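Local coordinates for tail spike protein (Acinetobacter phage vB_AbaP_AS12, PDB 6EU4), which probably serves as the trimeric receptor-binding spike of the phage tail, recognising and perhaps cleaving surface polysaccharide of its Acinetobacter host, at residues T229-S235 / A250-I256; V173-A179 / G208-P214; A96-P101 / N122-H126. One frame throughout, in Å; residues are numbered along the deposited sequence.

Contact 1. Residues T229-S235 / A250-I256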
loop_
_atom_site.group_PDB
_atom_site.type_symbol
_atom_site.label_atom_id
_atom_site.label_comp_id
_atom_site.label_asym_id
_atom_site.label_seq_id
_atom_site.Cartn_x
_atom_site.Cartn_y
_atom_site.Cartn_z
ATOM N N THR A 229 -25.523 0.866 -18.971
ATOM C CA THR A 229 -24.683 1.466 -19.997
ATOM C C THR A 229 -23.973 0.395 -20.810
ATOM O O THR A 229 -23.851 -0.758 -20.399
ATOM C CB THR A 229 -23.590 2.385 -19.404
ATOM O OG1 THR A 229 -22.602 1.603 -18.702
ATOM C CG2 THR A 229 -24.199 3.427 -18.491
ATOM N N PHE A 230 -23.464 0.829 -21.963
ATOM C CA PHE A 230 -22.541 0.039 -22.770
ATOM C C PHE A 230 -21.114 0.220 -22.271
ATOM O O PHE A 230 -20.367 -0.757 -22.099
ATOM C CB PHE A 230 -22.671 0.476 -24.232
ATOM C CG PHE A 230 -21.736 -0.218 -25.180
ATOM C CD1 PHE A 230 -21.910 -1.554 -25.488
ATOM C CD2 PHE A 230 -20.730 0.482 -25.816
ATOM C CE1 PHE A 230 -21.068 -2.187 -26.396
ATOM C CE2 PHE A 230 -19.883 -0.149 -26.721
ATOM C CZ PHE A 230 -20.051 -1.475 -26.999
ATOM N N GLU A 231 -20.732 1.473 -22.020
ATOM C CA GLU A 231 -19.454 1.822 -21.405
ATOM C C GLU A 231 -19.766 2.728 -20.229
ATOM O O GLU A 231 -20.583 3.643 -20.359
ATOM C CB GLU A 231 -18.534 2.511 -22.429
ATOM C CG GLU A 231 -18.068 1.574 -23.505
ATOM C CD GLU A 231 -17.480 2.257 -24.746
ATOM O OE1 GLU A 231 -17.531 3.501 -24.864
ATOM O OE2 GLU A 231 -16.988 1.525 -25.629
ATOM N N GLY A 232 -19.145 2.468 -19.079
ATOM C CA GLY A 232 -19.532 3.178 -17.876
ATOM C C GLY A 232 -18.958 4.576 -17.767
ATOM O O GLY A 232 -19.682 5.571 -17.882
ATOM N N ILE A 233 -17.656 4.638 -17.500
ATOM C CA ILE A 233 -16.903 5.879 -17.360
ATOM C C ILE A 233 -15.755 5.828 -18.368
ATOM O O ILE A 233 -15.014 4.838 -18.428
ATOM C CB ILE A 233 -16.395 6.068 -15.920
ATOM C CG1 ILE A 233 -17.592 6.208 -14.959
ATOM C CG2 ILE A 233 -15.472 7.296 -15.828
ATOM C CD1 ILE A 233 -17.222 6.151 -13.520
ATOM N N LYS A 234 -15.625 6.878 -19.175
ATOM C CA LYS A 234 -14.720 6.870 -20.318
ATOM C C LYS A 234 -13.965 8.191 -20.410
ATOM O O LYS A 234 -14.585 9.250 -20.518
ATOM C CB LYS A 234 -15.521 6.624 -21.585
ATOM C CG LYS A 234 -14.692 6.427 -22.813
ATOM C CD LYS A 234 -15.582 6.008 -23.973
ATOM C CE LYS A 234 -14.770 5.478 -25.126
ATOM N NZ LYS A 234 -15.671 5.016 -26.250
ATOM N N SER A 235 -12.633 8.119 -20.420
ATOM C CA SER A 235 -11.782 9.297 -20.377
ATOM C C SER A 235 -10.560 9.064 -21.260
ATOM O O SER A 235 -10.188 7.922 -21.553
ATOM C CB SER A 235 -11.377 9.598 -18.923
ATOM O OG SER A 235 -10.563 10.753 -18.801
ATOM N N ALA A 250 -21.597 -1.864 -16.690
ATOM C CA ALA A 250 -21.630 -1.689 -18.133
ATOM C C ALA A 250 -21.666 -3.044 -18.815
ATOM O O ALA A 250 -21.154 -4.025 -18.282
ATOM C CB ALA A 250 -20.399 -0.933 -18.622
ATOM N N SER A 251 -22.251 -3.093 -20.015
ATOM C CA SER A 251 -22.280 -4.355 -20.744
ATOM C C SER A 251 -20.971 -4.660 -21.464
ATOM O O SER A 251 -20.683 -5.831 -21.693
ATOM C CB SER A 251 -23.439 -4.379 -21.749
ATOM O OG SER A 251 -23.220 -3.429 -22.785
ATOM N N SER A 252 -20.154 -3.659 -21.809
ATOM C CA SER A 252 -18.904 -3.904 -22.527
ATOM C C SER A 252 -17.666 -3.560 -21.702
ATOM O O SER A 252 -16.855 -4.449 -21.404
ATOM C CB SER A 252 -18.912 -3.133 -23.855
ATOM O OG SER A 252 -17.712 -3.369 -24.576
ATOM N N ARG A 253 -17.477 -2.292 -21.325
ATOM C CA ARG A 253 -16.311 -1.887 -20.529
ATOM C C ARG A 253 -16.764 -0.960 -19.407
ATOM O O ARG A 253 -17.451 0.030 -19.663
ATOM C CB ARG A 253 -15.242 -1.195 -21.388
ATOM C CG ARG A 253 -14.639 -2.080 -22.475
ATOM C CD ARG A 253 -13.531 -1.366 -23.245
ATOM N NE ARG A 253 -14.084 -0.412 -24.192
ATOM C CZ ARG A 253 -13.393 0.568 -24.769
ATOM N NH1 ARG A 253 -12.105 0.734 -24.512
ATOM N NH2 ARG A 253 -13.996 1.397 -25.623
ATOM N N SER A 254 -16.396 -1.291 -18.166
ATOM C CA SER A 254 -16.836 -0.497 -17.020
ATOM C C SER A 254 -16.070 0.818 -16.926
ATOM O O SER A 254 -16.671 1.893 -16.973
ATOM C CB SER A 254 -16.705 -1.299 -15.729
ATOM O OG SER A 254 -17.587 -2.413 -15.754
ATOM N N PHE A 255 -14.743 0.750 -16.809
ATOM C CA PHE A 255 -13.887 1.925 -16.662
ATOM C C PHE A 255 -12.890 1.958 -17.824
ATOM O O PHE A 255 -12.197 0.964 -18.072
ATOM C CB PHE A 255 -13.096 1.871 -15.351
ATOM C CG PHE A 255 -13.924 2.000 -14.098
ATOM C CD1 PHE A 255 -14.210 3.243 -13.567
ATOM C CD2 PHE A 255 -14.354 0.872 -13.416
ATOM C CE1 PHE A 255 -14.938 3.357 -12.377
ATOM C CE2 PHE A 255 -15.087 0.983 -12.244
ATOM C CZ PHE A 255 -15.376 2.218 -11.721
ATOM N N ILE A 256 -12.824 3.079 -18.533
ATOM C CA ILE A 256 -11.908 3.270 -19.656
ATOM C C ILE A 256 -11.138 4.558 -19.407
ATOM O O ILE A 256 -11.747 5.633 -19.325
ATOM C CB ILE A 256 -12.644 3.374 -21.009
ATOM C CG1 ILE A 256 -13.540 2.157 -21.263
ATOM C CG2 ILE A 256 -11.649 3.603 -22.137
ATOM C CD1 ILE A 256 -14.619 2.493 -22.290
HETATM O O HOH W 1 -16.478 -1.146 -25.622
HETATM O O HOH W 2 -14.182 3.188 -27.988
#
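This is a parallel strand pairing between two neighbouring coils in the buried middle of the chain, made at a corner and along the short strands that follow it. Main-chain hydrogen bonds carry it: Ser251 N to Thr229 O (2.9 Å), Ser252 N to Phe230 O (2.9 Å), Gly232 N to Arg253 O (3.0 Å), Ile233 N to Ser254 O (3.0 Å), Ile256 N to Ile233 O (2.8 Å) and Ser235 N to Ile256 O (2.9 Å). The register slips by one residue at Ser252: Phe230 O also takes Arg253 N weakly (3.4 Å), after which the pairing resumes. In the parallel beta-helix expected of phage tailspikes, equivalent residues of successive coils stack in rows. Inside the coil, Ile233 CD1 lies 3.8 Å from Phe255 CE1; both side chains reach strand 241-250, and the Phe255 ring stacks with Trp286. On the other face Glu231 bridges two bases, with OE1 2.8 Å from Lys234 NZ and OE2 3.0 Å from Arg253 NH2, while Asp287 pairs with Arg253 NH1. One water joins Glu231 OE2, Ser252 OG and Arg253 NE. At the corner, Ser252 CB sits over the Phe230 ring in a CH-pi contact, 3.8 Å from its centroid.

Contact 2. Residues V173-A179 / G208-P214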
loop_
_atom_site.group_PDB
_atom_site.type_symbol
_atom_site.label_atom_id
_atom_site.label_comp_id
_atom_site.label_asym_id
_atom_site.label_seq_id
_atom_site.Cartn_x
_atom_site.Cartn_y
_atom_site.Cartn_z
ATOM N N VAL A 173 -21.317 12.676 -28.594
ATOM C CA VAL A 173 -21.420 11.233 -28.426
ATOM C C VAL A 173 -22.695 10.906 -27.665
ATOM O O VAL A 173 -23.301 11.759 -27.008
ATOM C CB VAL A 173 -20.197 10.648 -27.684
ATOM C CG1 VAL A 173 -18.914 11.001 -28.403
ATOM C CG2 VAL A 173 -20.126 11.148 -26.271
ATOM N N ASP A 174 -23.100 9.638 -27.752
ATOM C CA ASP A 174 -24.241 9.142 -26.981
ATOM C C ASP A 174 -23.754 8.831 -25.568
ATOM O O ASP A 174 -23.148 7.785 -25.328
ATOM C CB ASP A 174 -24.848 7.904 -27.628
ATOM C CG ASP A 174 -26.032 7.361 -26.833
ATOM O OD1 ASP A 174 -26.544 8.097 -25.960
ATOM O OD2 ASP A 174 -26.447 6.214 -27.084
ATOM N N ALA A 175 -24.013 9.759 -24.649
ATOM C CA ALA A 175 -23.613 9.672 -23.255
ATOM C C ALA A 175 -24.712 10.288 -22.404
ATOM O O ALA A 175 -25.592 10.983 -22.918
ATOM C CB ALA A 175 -22.293 10.396 -23.003
ATOM N N ILE A 176 -24.686 10.007 -21.103
ATOM C CA ILE A 176 -25.652 10.611 -20.185
ATOM C C ILE A 176 -25.160 11.956 -19.696
ATOM O O ILE A 176 -25.897 12.950 -19.717
ATOM C CB ILE A 176 -25.953 9.668 -18.998
ATOM C CG1 ILE A 176 -26.393 8.299 -19.518
ATOM C CG2 ILE A 176 -27.027 10.275 -18.111
ATOM C CD1 ILE A 176 -26.532 7.258 -18.426
HETATM N N MSE A 177 -23.908 11.988 -19.265
HETATM C CA MSE A 177 -23.259 13.203 -18.798
HETATM C C MSE A 177 -21.890 13.336 -19.481
HETATM O O MSE A 177 -21.210 12.335 -19.727
HETATM C CB MSE A 177 -23.126 13.172 -17.257
HETATM C CG MSE A 177 -22.864 14.473 -16.620
HETATM SE SE MSE A 177 -23.024 14.237 -14.658
HETATM C CE MSE A 177 -23.444 16.051 -14.294
ATOM N N VAL A 178 -21.509 14.570 -19.815
ATOM C CA VAL A 178 -20.287 14.856 -20.559
ATOM C C VAL A 178 -19.532 15.972 -19.851
ATOM O O VAL A 178 -20.120 17.011 -19.533
ATOM C CB VAL A 178 -20.593 15.280 -22.011
ATOM C CG1 VAL A 178 -19.301 15.539 -22.803
ATOM C CG2 VAL A 178 -21.462 14.228 -22.700
ATOM N N ALA A 179 -18.236 15.768 -19.624
ATOM C CA ALA A 179 -17.354 16.805 -19.098
ATOM C C ALA A 179 -16.697 17.524 -20.272
ATOM O O ALA A 179 -16.084 16.877 -21.125
ATOM C CB ALA A 179 -16.277 16.201 -18.194
ATOM N N GLY A 208 -25.528 3.680 -24.343
ATOM C CA GLY A 208 -24.338 4.449 -24.625
ATOM C C GLY A 208 -23.363 4.513 -23.463
ATOM O O GLY A 208 -23.215 3.554 -22.706
ATOM N N ILE A 209 -22.708 5.655 -23.316
ATOM C CA ILE A 209 -21.700 5.897 -22.291
ATOM C C ILE A 209 -22.375 6.546 -21.101
ATOM O O ILE A 209 -23.197 7.444 -21.267
ATOM C CB ILE A 209 -20.588 6.812 -22.840
ATOM C CG1 ILE A 209 -19.930 6.202 -24.069
ATOM C CG2 ILE A 209 -19.538 7.124 -21.761
ATOM C CD1 ILE A 209 -19.202 7.257 -24.937
ATOM N N GLY A 210 -22.022 6.117 -19.896
ATOM C CA GLY A 210 -22.535 6.789 -18.733
ATOM C C GLY A 210 -21.984 8.195 -18.548
ATOM O O GLY A 210 -22.693 9.198 -18.701
ATOM N N LEU A 211 -20.697 8.269 -18.234
ATOM C CA LEU A 211 -19.980 9.532 -18.097
ATOM C C LEU A 211 -18.868 9.560 -19.129
ATOM O O LEU A 211 -17.918 8.773 -19.040
ATOM C CB LEU A 211 -19.422 9.682 -16.684
ATOM C CG LEU A 211 -18.498 10.882 -16.469
ATOM C CD1 LEU A 211 -19.232 12.204 -16.670
ATOM C CD2 LEU A 211 -17.825 10.836 -15.091
ATOM N N TYR A 212 -18.982 10.463 -20.105
ATOM C CA TYR A 212 -17.926 10.701 -21.078
ATOM C C TYR A 212 -17.168 11.935 -20.599
ATOM O O TYR A 212 -17.676 13.059 -20.667
ATOM C CB TYR A 212 -18.467 10.884 -22.492
ATOM C CG TYR A 212 -17.352 11.028 -23.504
ATOM C CD1 TYR A 212 -16.310 10.115 -23.540
ATOM C CD2 TYR A 212 -17.313 12.094 -24.391
ATOM C CE1 TYR A 212 -15.274 10.239 -24.440
ATOM C CE2 TYR A 212 -16.275 12.229 -25.302
ATOM C CZ TYR A 212 -15.258 11.298 -25.319
ATOM O OH TYR A 212 -14.217 11.410 -26.219
ATOM N N ALA A 213 -15.967 11.716 -20.102
ATOM C CA ALA A 213 -15.170 12.762 -19.460
ATOM C C ALA A 213 -13.780 12.735 -20.072
ATOM O O ALA A 213 -12.804 12.333 -19.426
ATOM C CB ALA A 213 -15.127 12.557 -17.948
ATOM N N PRO A 214 -13.656 13.158 -21.330
ATOM C CA PRO A 214 -12.399 12.898 -22.049
ATOM C C PRO A 214 -11.204 13.601 -21.421
ATOM O O PRO A 214 -10.144 12.981 -21.264
ATOM C CB PRO A 214 -12.688 13.401 -23.468
ATOM C CG PRO A 214 -13.908 14.293 -23.347
ATOM C CD PRO A 214 -14.702 13.705 -22.205
#
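Six backbone hydrogen bonds hold 173-179 against 208-214, and the corner has the densest set. There Ile176 N is shared between Ile209 O at 3.0 Å and Gly210 O at 3.2 Å, while Gly210 O also accepts Met177 N at 3.1 Å, so the two chains bend together without losing their pairing. Before the bend Ile209 N donates to Asp174 O (3.0 Å); beyond it Tyr212 N reaches Met177 O (2.9 Å) and Ala179 N reaches Tyr212 O (3.0 Å), the alternation of a parallel pair. The carboxylate of Asp174 turns to other partners, Tyr200, Lys151 and Asn154.

Apolar side chains then fill both faces. Ala175 CB lies 4.0 Å from Ile209 CB and packs on Tyr212 CB at 3.9 Å, while the tyrosine ring lies beside Val173 CG2 (3.5 Å to Tyr212 CD2) and Val178 CG1 (4.3 Å to Tyr212 CD2). On the opposite face Met177, modelled as selenomethionine, has its CB 4.1 Å from Leu211 CD1; its side chain runs on to Phe149, Phe196 and Leu198 in the interior. Further along, Ala179 CB and Ala213 CB meet at 3.8 Å. Strand 131-133 lies on the far side of 175-179, and strand 233-234 beyond 211-212. Such in-register stacking of parallel strands and corners, coil upon coil around an apolar interior, is the hallmark of the parallel beta-helix of phage tailspikes.

Contact 3. Residues A96-P101 / N122-H126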
loop_
_atom_site.group_PDB
_atom_site.type_symbol
_atom_site.label_atom_id
_atom_site.label_comp_id
_atom_site.label_asym_id
_atom_site.label_seq_id
_atom_site.Cartn_x
_atom_site.Cartn_y
_atom_site.Cartn_z
ATOM N N ALA A 96 -37.187 21.827 -14.114
ATOM C CA ALA A 96 -37.157 20.373 -14.127
ATOM C C ALA A 96 -38.346 19.835 -13.347
ATOM O O ALA A 96 -38.946 20.532 -12.530
ATOM C CB ALA A 96 -35.866 19.838 -13.508
ATOM N N LYS A 97 -38.682 18.579 -13.600
ATOM C CA LYS A 97 -39.670 17.871 -12.791
ATOM C C LYS A 97 -39.029 16.639 -12.172
ATOM O O LYS A 97 -38.173 15.990 -12.782
ATOM C CB LYS A 97 -40.909 17.478 -13.617
ATOM C CG LYS A 97 -41.710 18.687 -14.088
ATOM C CD LYS A 97 -43.067 18.300 -14.667
ATOM C CE LYS A 97 -43.753 19.505 -15.287
ATOM N NZ LYS A 97 -45.102 19.155 -15.806
ATOM N N LEU A 98 -39.439 16.333 -10.945
ATOM C CA LEU A 98 -38.951 15.174 -10.218
ATOM C C LEU A 98 -39.797 13.942 -10.483
ATOM O O LEU A 98 -41.027 14.002 -10.423
ATOM C CB LEU A 98 -38.976 15.457 -8.720
ATOM C CG LEU A 98 -38.007 16.504 -8.196
ATOM C CD1 LEU A 98 -38.444 16.943 -6.819
ATOM C CD2 LEU A 98 -36.632 15.913 -8.141
ATOM N N ASN A 99 -39.120 12.819 -10.711
ATOM C CA ASN A 99 -39.750 11.494 -10.756
ATOM C C ASN A 99 -40.967 11.491 -11.687
ATOM O O ASN A 99 -42.045 10.990 -11.354
ATOM C CB ASN A 99 -40.131 11.041 -9.344
ATOM C CG ASN A 99 -38.988 11.233 -8.345
ATOM O OD1 ASN A 99 -37.858 10.834 -8.600
ATOM N ND2 ASN A 99 -39.284 11.867 -7.211
ATOM N N THR A 100 -40.779 12.058 -12.880
ATOM C CA THR A 100 -41.853 12.258 -13.859
ATOM C C THR A 100 -41.304 11.789 -15.198
ATOM O O THR A 100 -40.750 12.586 -15.973
ATOM C CB THR A 100 -42.307 13.714 -13.901
ATOM O OG1 THR A 100 -42.716 14.129 -12.593
ATOM C CG2 THR A 100 -43.488 13.908 -14.888
ATOM N N PRO A 101 -41.406 10.492 -15.490
ATOM C CA PRO A 101 -40.707 9.940 -16.664
ATOM C C PRO A 101 -41.149 10.520 -17.988
ATOM O O PRO A 101 -40.389 10.444 -18.957
ATOM C CB PRO A 101 -41.026 8.440 -16.582
ATOM C CG PRO A 101 -41.216 8.198 -15.112
ATOM C CD PRO A 101 -41.905 9.427 -14.602
ATOM N N ASN A 122 -32.463 16.092 -6.234
ATOM C CA ASN A 122 -33.442 15.728 -5.215
ATOM C C ASN A 122 -34.370 14.600 -5.636
ATOM O O ASN A 122 -35.373 14.342 -4.960
ATOM C CB ASN A 122 -34.246 16.965 -4.856
ATOM C CG ASN A 122 -33.358 18.111 -4.478
ATOM O OD1 ASN A 122 -32.376 17.923 -3.750
ATOM N ND2 ASN A 122 -33.666 19.296 -4.987
ATOM N N GLY A 123 -34.056 13.926 -6.727
ATOM C CA GLY A 123 -34.853 12.817 -7.206
ATOM C C GLY A 123 -34.308 12.422 -8.559
ATOM O O GLY A 123 -33.177 12.772 -8.894
ATOM N N LEU A 124 -35.116 11.702 -9.327
ATOM C CA LEU A 124 -34.720 11.276 -10.662
ATOM C C LEU A 124 -35.250 12.265 -11.688
ATOM O O LEU A 124 -36.438 12.631 -11.674
ATOM C CB LEU A 124 -35.232 9.883 -10.981
ATOM C CG LEU A 124 -34.693 8.803 -10.047
ATOM C CD1 LEU A 124 -35.447 7.486 -10.287
ATOM C CD2 LEU A 124 -33.175 8.652 -10.202
ATOM N N TYR A 125 -34.366 12.688 -12.570
ATOM C CA TYR A 125 -34.707 13.578 -13.666
ATOM C C TYR A 125 -34.466 12.825 -14.966
ATOM O O TYR A 125 -33.436 12.163 -15.116
ATOM C CB TYR A 125 -33.855 14.831 -13.630
ATOM C CG TYR A 125 -33.821 15.535 -12.300
ATOM C CD1 TYR A 125 -34.765 16.499 -11.967
ATOM C CD2 TYR A 125 -32.838 15.234 -11.372
ATOM C CE1 TYR A 125 -34.717 17.160 -10.737
ATOM C CE2 TYR A 125 -32.774 15.887 -10.145
ATOM C CZ TYR A 125 -33.701 16.838 -9.833
ATOM O OH TYR A 125 -33.626 17.460 -8.608
ATOM N N HIS A 126 -35.414 12.919 -15.898
ATOM C CA HIS A 126 -35.310 12.234 -17.183
ATOM C C HIS A 126 -34.843 13.204 -18.261
ATOM O O HIS A 126 -35.238 14.368 -18.276
ATOM C CB HIS A 126 -36.652 11.608 -17.569
ATOM C CG HIS A 126 -37.018 10.462 -16.690
ATOM N ND1 HIS A 126 -37.412 10.634 -15.379
ATOM C CD2 HIS A 126 -37.006 9.128 -16.914
ATOM C CE1 HIS A 126 -37.643 9.449 -14.841
ATOM N NE2 HIS A 126 -37.406 8.519 -15.752
HETATM O O HOH W 3 -37.789 14.781 -15.776
HETATM O O HOH W 4 -38.217 12.853 -13.822
HETATM O O HOH W 5 -37.402 12.473 -4.941
#
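Asn122 opens the second segment by donating its backbone N to Tyr125 OH at 3.0 Å, a bond that closes the turn before the strand; its side-chain amide goes to Ser90 and Glu92, and it packs on Asn87 of a neighbouring subunit. A water connects Asn122 O (2.8 Å) to Asn99 ND2 (3.0 Å). At Gly123 the absence of a side chain leaves room for Leu98, whose CD2 lies 3.5 Å from Gly123 N. Leu124 is held twice by Asn99: Asn99 N donates to Leu124 O at 2.9 Å, and Leu124 N to Asn99 OD1 at 3.0 Å. The loop thus pairs with the strand at Leu124, where the Asn99 side chain stands in for a backbone carbonyl; on its other edge strand 124-127 pairs in parallel with strand 148-151 in an early coil of the beta-helix. Tyr125 follows, its CD1 3.8 Å from Ala96 CB and its CE1 3.5 Å from Leu98 CD2, with Glu92 accepting its hydroxyl. His126 takes Pro101 over one ring face in a CH-pi contact, Pro101 CA being 3.5 Å from the ring centroid. A water links this end, bonding to Thr100 N, Leu124 O and His126 ND1, each at 2.8 Å.

Overall arrangement
Contact 3 comes first along the chain, then contact 2, then contact 1, each closing before the next opens, and all three reach one long, mainly parallel coiled sheet, contact 3 through strand 124-127 only. Contacts 1 and 2 have centres 10 Å apart and adjoin: strand 211-212 is flanked by strands 175-179 and 233-234, so 175-179, 211-212, 233-234 and 253-257 form a continuous row. Contact 3 lies towards the N-terminal end, its centre 20 Å from that of contact 2 and 24 Å from that of contact 1, with nearest atoms about 7 and 13 Å away. Together they follow the beta-helix from its loop-covered beginning into the stacked coils of the elongated shaft.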